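PDB 3H2S: putative NADH-flavin reductase from Lactobacillus casei ATCC 334, which binds NADPH on a Rossmann-type fold and probably acts as an NAD(P)H-dependent oxidoreductase, perhaps reducing flavins. Local coordinates for residues 151-157 with 206-212. Residues are numbered along the deposited sequence; the frame is centred on the assembly and turned at random.
Sequences VNWIGIS and IRDRIVV
Arg207 N gives its hydrogen to Trp153 O at 2.7 Å and nearly straight (173°), the first of five backbone bonds joining 151-157 to 206-212. Gly155 then uses its backbone N and O, the N to Asp208 O and the O accepting from Ile210 N; the backbone N and O of Ser157 do likewise with Ile210 O and Val212 N, the pattern of neighbouring parallel strands. On the Ser157 side of the sheet, about 6 Å (side chain to ligand) from the bound NADPH, Arg209 bends at chi2 and chi3 and brings NH1 to Ser157 OG (3.0 Å), which lies near the guanidinium plane. Arg209 NH1 also bonds to Ser108 OG, Ser157 OG to Gly105 O, and Asp175 forms a salt bridge with Arg209 NE. At the other end, Arg207 NE makes a weak bond to Val151 O (3.2 Å).

Trp153, with CG wedged between its backbone N and carbonyl carbon (chi1 61°), turns its indole under the 207-208 backbone. Arg207 CA sits over the six-membered ring, 3.6 Å from its centroid, a CH-pi contact, while Trp153 NE1 bonds to Asn148 O. Replacing Trp153 by alanine would probably leave Arg207 CA without its aromatic support and Asn148 O without its indole donor. Across the sheet, Ile156 and Ile210 lie side by side, CG1 to CG1 at 3.9 Å, and with Val212 pack against helix 189-201. Ile154 CG1 meets Ile206 CG1 at 4.0 Å.

Apolar packing thus fills the face against helix 189-201, whereas the other combines Trp153 with the Ser157-Arg209 pair, Tyr142 of helix 132-145 meeting Arg209. Five backbone bonds set the parallel pairing; Ser157, Ser108 and Asp175 fix the guanidinium.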
# COMPACT_ATOMS: atom_id res chain seq x y z
N VAL A 151 -7.65 -10.32 -4.60
CA VAL A 151 -6.33 -10.88 -4.84
C VAL A 151 -6.21 -12.13 -4.00
O VAL A 151 -6.80 -12.21 -2.90
CB VAL A 151 -5.22 -9.85 -4.45
CG1 VAL A 151 -3.85 -10.53 -4.32
CG2 VAL A 151 -5.15 -8.74 -5.51
N ASN A 152 -5.51 -13.15 -4.51
CA ASN A 152 -5.41 -14.42 -3.77
C ASN A 152 -4.27 -14.42 -2.74
O ASN A 152 -3.29 -15.17 -2.88
CB ASN A 152 -5.28 -15.62 -4.72
CG ASN A 152 -6.57 -15.89 -5.49
OD1 ASN A 152 -7.67 -15.67 -4.98
ND2 ASN A 152 -6.43 -16.37 -6.71
N TRP A 153 -4.37 -13.54 -1.76
CA TRP A 153 -3.33 -13.45 -0.74
C TRP A 153 -3.66 -14.34 0.45
O TRP A 153 -4.81 -14.76 0.62
CB TRP A 153 -3.12 -12.00 -0.28
CG TRP A 153 -4.33 -11.35 0.33
CD1 TRP A 153 -5.26 -10.56 -0.30
CD2 TRP A 153 -4.79 -11.50 1.69
NE1 TRP A 153 -6.22 -10.17 0.59
CE2 TRP A 153 -5.94 -10.71 1.82
CE3 TRP A 153 -4.26 -12.11 2.84
CZ2 TRP A 153 -6.63 -10.59 3.03
CZ3 TRP A 153 -4.94 -11.98 4.03
CH2 TRP A 153 -6.10 -11.21 4.12
N ILE A 154 -2.62 -14.76 1.16
CA ILE A 154 -2.77 -15.56 2.36
C ILE A 154 -1.77 -15.02 3.40
O ILE A 154 -0.60 -14.80 3.08
CB ILE A 154 -2.47 -17.05 2.10
CG1 ILE A 154 -3.44 -17.65 1.09
CG2 ILE A 154 -2.51 -17.85 3.41
CD1 ILE A 154 -2.94 -18.98 0.51
N GLY A 155 -2.25 -14.73 4.60
CA GLY A 155 -1.36 -14.29 5.67
C GLY A 155 -1.07 -15.40 6.67
O GLY A 155 -1.97 -16.16 7.06
N ILE A 156 0.20 -15.55 7.02
CA ILE A 156 0.59 -16.49 8.07
C ILE A 156 1.51 -15.81 9.08
O ILE A 156 2.60 -15.32 8.74
CB ILE A 156 1.32 -17.73 7.50
CG1 ILE A 156 0.49 -18.40 6.41
CG2 ILE A 156 1.63 -18.71 8.63
CD1 ILE A 156 1.18 -19.59 5.76
N SER A 157 1.06 -15.77 10.33
CA SER A 157 1.86 -15.21 11.41
C SER A 157 2.58 -16.34 12.10
O SER A 157 1.98 -17.40 12.36
CB SER A 157 0.96 -14.47 12.42
OG SER A 157 0.53 -13.23 11.91
N ILE A 206 -7.15 -18.52 1.93
CA ILE A 206 -7.16 -17.41 0.99
C ILE A 206 -7.95 -16.21 1.56
O ILE A 206 -9.04 -16.38 2.11
CB ILE A 206 -7.69 -17.82 -0.40
CG1 ILE A 206 -6.64 -18.65 -1.15
CG2 ILE A 206 -8.06 -16.57 -1.22
CD1 ILE A 206 -7.15 -19.34 -2.41
N ARG A 207 -7.31 -15.05 1.56
CA ARG A 207 -7.89 -13.82 2.10
C ARG A 207 -8.19 -13.94 3.58
O ARG A 207 -9.10 -13.31 4.11
CB ARG A 207 -9.15 -13.42 1.31
CG ARG A 207 -8.88 -12.90 -0.11
CD ARG A 207 -10.16 -13.02 -0.98
NE ARG A 207 -9.82 -13.18 -2.39
CZ ARG A 207 -10.15 -14.24 -3.12
NH1 ARG A 207 -10.94 -15.18 -2.63
NH2 ARG A 207 -9.77 -14.29 -4.39
N ASP A 208 -7.37 -14.73 4.26
CA ASP A 208 -7.49 -14.90 5.70
C ASP A 208 -6.08 -14.93 6.28
O ASP A 208 -5.10 -15.03 5.54
CB ASP A 208 -8.23 -16.20 6.01
CG ASP A 208 -8.90 -16.18 7.38
OD1 ASP A 208 -8.63 -15.27 8.18
OD2 ASP A 208 -9.65 -17.14 7.67
N ARG A 209 -5.98 -14.85 7.59
CA ARG A 209 -4.71 -14.99 8.29
C ARG A 209 -4.80 -16.18 9.23
O ARG A 209 -5.79 -16.35 9.92
CB ARG A 209 -4.40 -13.73 9.08
CG ARG A 209 -3.02 -13.75 9.73
CD ARG A 209 -3.05 -14.27 11.15
NE ARG A 209 -3.85 -13.42 12.02
CZ ARG A 209 -3.39 -12.33 12.62
NH1 ARG A 209 -2.10 -12.00 12.50
NH2 ARG A 209 -4.20 -11.57 13.35
N ILE A 210 -3.78 -17.04 9.18
CA ILE A 210 -3.62 -18.07 10.19
C ILE A 210 -2.32 -17.88 10.99
O ILE A 210 -1.48 -17.07 10.63
CB ILE A 210 -3.67 -19.48 9.57
CG1 ILE A 210 -2.60 -19.63 8.48
CG2 ILE A 210 -5.09 -19.76 9.02
CD1 ILE A 210 -2.37 -21.08 8.03
N VAL A 211 -2.23 -18.55 12.14
CA VAL A 211 -1.00 -18.52 12.94
C VAL A 211 -0.58 -19.97 13.09
O VAL A 211 -1.43 -20.86 13.20
CB VAL A 211 -1.24 -17.92 14.34
CG1 VAL A 211 -2.44 -18.59 15.03
CG2 VAL A 211 0.01 -18.02 15.20
N VAL A 212 0.73 -20.21 13.17
CA VAL A 212 1.21 -21.59 13.31
C VAL A 212 2.23 -21.73 14.43
O VAL A 212 3.02 -20.82 14.67
CB VAL A 212 1.79 -22.13 11.98
CG1 VAL A 212 0.67 -22.34 10.99
CG2 VAL A 212 2.83 -21.18 11.41